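Local structure of putative uncharacterized protein (Helicobacter pylori, 3TDG) at residues Q32-V38 with S80-I86; D70-N74 with L114-Q119. The protein probably acts as a thioredoxin-fold thiol-disulfide oxidoreductase of the DsbG type, reducing or rearranging disulfide bonds in other proteins. All coordinates share one frame; numbering follows the deposited sequence.

Contact 1 of 2, residues Q32-V38 with S80-I86; sequences QDNLVSV and SKDGNLI
L35 and V38 of the helix close against G83 of the turn and I86 of the strand that follows, and here the packing is tight. The CD1 methyl of I86 lies 3.9 Å from L35 CB and 4.1 Å from V38 CG1, so it touches both residues, three apart on the helix. Beside it the backbone itself comes close: L35 CA approaches G83 O at 3.3 Å in a CA-H...O contact. Glycine suits this place because its phi is positive and because, with no side chain, it lets the helix pack directly on the backbone of the turn. S80 to G83 form a type I turn, part of the hairpin connection between strands 74-79 and 85-88 in the antiparallel sheet of the DsbG-type N-terminal domain, and helix 33-43 lies against it; L35 also touches V79 and I49. Strand 85-88 continues the sheet into the second subunit, where I86 pairs with a strand of that chain.

Towards solvent the contact turns polar. The amide of N34, swung anti to its own backbone nitrogen (chi1 -162°), sends ND2 to the turn carbonyl D82 O at 2.8 Å, 28° out of the carbonyl plane. The same nitrogen bonds N84 OD1, at a modelled distance too short to be trusted, with the two amide planes almost perpendicular (89°); a water bridges N34 OD1 and N84 OD1. D82 OD1 accepts N84 ND2 at 3.0 Å from above its carboxylate plane, while OD2 takes both S80 OG and N84 N, the latter closing an Asx turn. A short carboxylate fits D82, since it can serve three donors of the turn and the residue after it. The exposed Q32 side chain, bent at chi2, lies beside K81.

Contact 2 of 2, residues D70-N74 with L114-Q119; sequences DTKYN and LNATQQ
N115 OD1 takes the backbone N-H of N74 at 2.8 Å, and the other end of the same amide gives ND2 to N74 O at 3.0 Å. Both bonds are nearly straight, the second reaching 172° at the hydrogen, so the flat group reads the donor and the acceptor of one residue together, much as a neighbouring strand would. Asparagine suits the place because it carries both functions on a short stalk. With CG turned beside its own backbone nitrogen (chi1 -64°), the amide stands off the helix towards the peptide; the two bonds together hold its rotation, N74 O lying close to the amide plane.

The partner backbone is the end of the loop joining strands 62-67 and 74-79 in the antiparallel sheet of the DsbG-type N-terminal domain, and N115 belongs to the long helix 98-129 that runs from this domain towards the thioredoxin-fold part. Within the loop, T71 OG1 accepts Y73 N at 3.2 Å in an ST turn, an arrangement open to threonine because its hydroxyl sits one bond beyond CB. T71 CB in turn lies over one face of the Y73 ring, offset toward the rim.

That ring crosses N115 at an angle, its plane at 47° to the amide, with CD1 3.8 Å from N115 CB and CE1 3.6 Å from N115 O. Tyrosine is long enough to carry its OH one helical turn further, from N115 to Q119, whose CB it meets at 3.4 Å; there a water is bound by the hydroxyl and weakly by Q119 OE1. Q118 CG meets T71 O at 3.4 Å, and the bend at chi2 turns the amide back beside K72 CB; a second water links that carbonyl to Q118 NE2. A glycerol molecule, probably from the crystallisation liquor, lies against the Y73 side chain.

How the contacts relate
From the N terminus, helix 33-43 comes first, and contact 1 closes a loop of 41 residues when the hairpin turn at 80-86 returns to it. Within that loop the chain lays down three strands of the antiparallel sheet and passes through 70-74. This loop segment meets its partner, 114-119, only after the chain has left contact 1, so the two closures cross rather than nest. Contact 1 ties the N-terminal helix to the turn before strand 85-88, the edge strand of the sheet within this chain, whereas contact 2 ties the loop between the two middle strands to helix 98-129. Their centres are 23 Å apart and they do not touch.

Contact 1 of 2, residues Q32-V38 with S80-I86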
# COMPACT_ATOMS: atom_id res chain seq x y z
N GLN A 32 27.75 17.77 13.12
CA GLN A 32 27.86 18.77 12.07
C GLN A 32 26.72 19.76 12.06
O GLN A 32 25.60 19.44 11.71
CB GLN A 32 27.94 18.12 10.72
CG GLN A 32 28.34 19.02 9.62
CD GLN A 32 29.78 18.84 9.22
OE1 GLN A 32 30.13 17.88 8.55
NE2 GLN A 32 30.63 19.76 9.65
N ASP A 33 27.01 20.98 12.43
CA ASP A 33 25.99 21.98 12.45
C ASP A 33 25.53 22.31 11.07
O ASP A 33 24.39 22.67 10.88
CB ASP A 33 26.51 23.23 13.13
CG ASP A 33 26.84 22.99 14.57
OD1 ASP A 33 25.95 22.50 15.29
OD2 ASP A 33 27.98 23.28 14.98
N ASN A 34 26.40 22.20 10.09
CA ASN A 34 25.97 22.59 8.78
C ASN A 34 24.87 21.72 8.19
O ASN A 34 23.95 22.23 7.60
CB ASN A 34 27.12 22.69 7.82
CG ASN A 34 26.77 23.49 6.63
OD1 ASN A 34 26.26 24.59 6.74
ND2 ASN A 34 27.02 22.95 5.47
N LEU A 35 24.99 20.42 8.35
CA LEU A 35 23.98 19.54 7.81
C LEU A 35 22.66 19.78 8.50
O LEU A 35 21.66 19.87 7.87
CB LEU A 35 24.41 18.08 7.86
CG LEU A 35 24.02 17.16 9.00
CD1 LEU A 35 22.65 16.69 8.84
CD2 LEU A 35 24.93 16.01 9.02
N VAL A 36 22.69 19.89 9.81
CA VAL A 36 21.51 20.17 10.59
C VAL A 36 20.85 21.44 10.12
O VAL A 36 19.67 21.53 10.02
CB VAL A 36 21.83 20.29 12.08
CG1 VAL A 36 20.65 20.73 12.82
CG2 VAL A 36 22.28 19.00 12.63
N SER A 37 21.65 22.42 9.82
CA SER A 37 21.12 23.69 9.45
C SER A 37 20.60 23.69 8.02
O SER A 37 19.61 24.29 7.73
CB SER A 37 22.17 24.76 9.69
OG SER A 37 22.26 25.64 8.63
N VAL A 38 21.25 22.95 7.15
CA VAL A 38 20.77 22.83 5.81
C VAL A 38 19.41 22.15 5.79
O VAL A 38 18.54 22.55 5.08
CB VAL A 38 21.76 22.09 4.93
CG1 VAL A 38 21.18 21.87 3.61
CG2 VAL A 38 23.02 22.85 4.82
N SER A 80 28.16 15.02 2.51
CA SER A 80 29.49 15.55 2.19
C SER A 80 30.23 16.04 3.45
O SER A 80 29.61 16.23 4.51
CB SER A 80 29.42 16.66 1.14
OG SER A 80 28.65 17.76 1.60
N LYS A 81 31.55 16.21 3.32
CA LYS A 81 32.42 16.69 4.39
C LYS A 81 31.98 18.02 4.99
O LYS A 81 31.99 18.19 6.21
CB LYS A 81 33.86 16.86 3.87
CG LYS A 81 34.73 15.62 4.01
CD LYS A 81 36.20 15.98 3.75
CE LYS A 81 37.14 14.82 4.10
NZ LYS A 81 37.29 14.63 5.58
N ASP A 82 31.61 18.97 4.14
CA ASP A 82 31.16 20.27 4.63
C ASP A 82 29.69 20.27 5.11
O ASP A 82 29.21 21.28 5.61
CB ASP A 82 31.43 21.35 3.58
CG ASP A 82 30.69 21.11 2.28
OD1 ASP A 82 30.86 21.93 1.36
OD2 ASP A 82 29.92 20.12 2.17
N GLY A 83 29.00 19.14 4.97
CA GLY A 83 27.60 19.02 5.40
C GLY A 83 26.60 19.73 4.50
O GLY A 83 25.44 19.92 4.88
N ASN A 84 27.04 20.11 3.30
CA ASN A 84 26.22 20.87 2.36
C ASN A 84 25.45 20.06 1.33
O ASN A 84 24.62 20.60 0.61
CB ASN A 84 27.08 21.91 1.64
CG ASN A 84 27.37 23.12 2.51
OD1 ASN A 84 26.48 23.62 3.21
ND2 ASN A 84 28.60 23.60 2.47
N LEU A 85 25.74 18.76 1.24
CA LEU A 85 25.02 17.85 0.34
C LEU A 85 24.58 16.63 1.15
O LEU A 85 25.37 16.02 1.88
CB LEU A 85 25.90 17.45 -0.86
CG LEU A 85 25.39 16.37 -1.82
CD1 LEU A 85 24.13 16.80 -2.58
CD2 LEU A 85 26.49 15.98 -2.78
N ILE A 86 23.30 16.30 1.04
CA ILE A 86 22.70 15.30 1.89
C ILE A 86 21.80 14.47 1.00
O ILE A 86 20.88 14.99 0.35
CB ILE A 86 21.87 15.98 3.02
CG1 ILE A 86 22.79 16.70 4.02
CG2 ILE A 86 20.99 14.97 3.76
CD1 ILE A 86 22.28 18.02 4.54
O HOH W 1 25.49 26.08 4.15

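Contact 2 of 2, residues D70-N74 with L114-Q119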
# COMPACT_ATOMS: atom_id res chain seq x y z
N ASP A 70 10.06 14.82 14.78
CA ASP A 70 8.60 14.64 14.84
C ASP A 70 8.21 13.16 14.97
O ASP A 70 7.48 12.80 15.90
CB ASP A 70 7.90 15.27 13.63
CG ASP A 70 8.21 16.77 13.47
OD1 ASP A 70 8.27 17.27 12.33
OD2 ASP A 70 8.40 17.45 14.50
N THR A 71 8.70 12.33 14.06
CA THR A 71 8.33 10.91 14.02
C THR A 71 9.23 10.04 14.89
O THR A 71 8.88 8.90 15.21
CB THR A 71 8.42 10.39 12.59
OG1 THR A 71 9.77 10.55 12.11
CG2 THR A 71 7.42 11.13 11.64
N LYS A 72 10.40 10.58 15.27
CA LYS A 72 11.48 9.83 15.94
C LYS A 72 12.08 8.71 15.06
O LYS A 72 12.92 7.94 15.54
CB LYS A 72 11.05 9.28 17.32
CG LYS A 72 10.33 10.28 18.24
CD LYS A 72 11.23 11.44 18.59
CE LYS A 72 10.49 12.47 19.42
NZ LYS A 72 11.28 13.72 19.43
N TYR A 73 11.68 8.64 13.79
CA TYR A 73 12.27 7.71 12.83
C TYR A 73 13.76 8.00 12.65
O TYR A 73 14.18 9.16 12.65
CB TYR A 73 11.56 7.76 11.47
CG TYR A 73 10.14 7.23 11.52
CD1 TYR A 73 9.76 6.27 12.46
CD2 TYR A 73 9.18 7.67 10.61
CE1 TYR A 73 8.47 5.77 12.50
CE2 TYR A 73 7.87 7.17 10.64
CZ TYR A 73 7.53 6.23 11.60
OH TYR A 73 6.26 5.71 11.67
N ASN A 74 14.55 6.93 12.57
CA ASN A 74 15.97 7.04 12.28
C ASN A 74 16.15 6.98 10.77
O ASN A 74 15.64 6.06 10.13
CB ASN A 74 16.77 5.91 12.93
CG ASN A 74 16.86 6.05 14.44
OD1 ASN A 74 16.04 6.72 15.09
ND2 ASN A 74 17.85 5.38 15.01
N LEU A 114 14.21 -0.48 14.18
CA LEU A 114 13.90 0.60 15.13
C LEU A 114 12.64 1.39 14.74
O LEU A 114 11.82 1.68 15.60
CB LEU A 114 15.10 1.55 15.29
CG LEU A 114 16.32 0.93 16.00
CD1 LEU A 114 17.57 1.79 15.79
CD2 LEU A 114 16.06 0.69 17.51
N ASN A 115 12.49 1.70 13.45
CA ASN A 115 11.36 2.50 12.97
C ASN A 115 10.05 1.70 13.00
O ASN A 115 8.99 2.26 13.27
CB ASN A 115 11.58 3.04 11.55
CG ASN A 115 12.74 4.03 11.46
OD1 ASN A 115 13.23 4.51 12.47
ND2 ASN A 115 13.20 4.31 10.23
N ALA A 116 10.14 0.40 12.69
CA ALA A 116 8.98 -0.49 12.83
C ALA A 116 8.45 -0.51 14.27
O ALA A 116 7.24 -0.43 14.48
CB ALA A 116 9.31 -1.92 12.34
N THR A 117 9.35 -0.59 15.25
CA THR A 117 8.98 -0.52 16.68
C THR A 117 8.38 0.84 17.07
O THR A 117 7.39 0.90 17.81
CB THR A 117 10.19 -0.79 17.59
OG1 THR A 117 10.73 -2.07 17.28
CG2 THR A 117 9.79 -0.78 19.07
N GLN A 118 9.02 1.91 16.59
CA GLN A 118 8.56 3.27 16.88
C GLN A 118 7.13 3.47 16.34
O GLN A 118 6.27 4.00 17.04
CB GLN A 118 9.54 4.31 16.29
CG GLN A 118 9.08 5.76 16.44
CD GLN A 118 8.87 6.15 17.89
OE1 GLN A 118 9.71 5.87 18.75
NE2 GLN A 118 7.75 6.82 18.18
N GLN A 119 6.90 3.02 15.11
CA GLN A 119 5.59 3.13 14.47
C GLN A 119 4.56 2.32 15.24
O GLN A 119 3.41 2.74 15.39
CB GLN A 119 5.68 2.62 13.03
CG GLN A 119 4.39 2.68 12.22
CD GLN A 119 4.58 2.16 10.80
OE1 GLN A 119 4.32 2.85 9.82
NE2 GLN A 119 5.06 0.92 10.69
O HOH W 2 6.37 7.94 15.43
O HOH W 3 5.15 6.05 9.37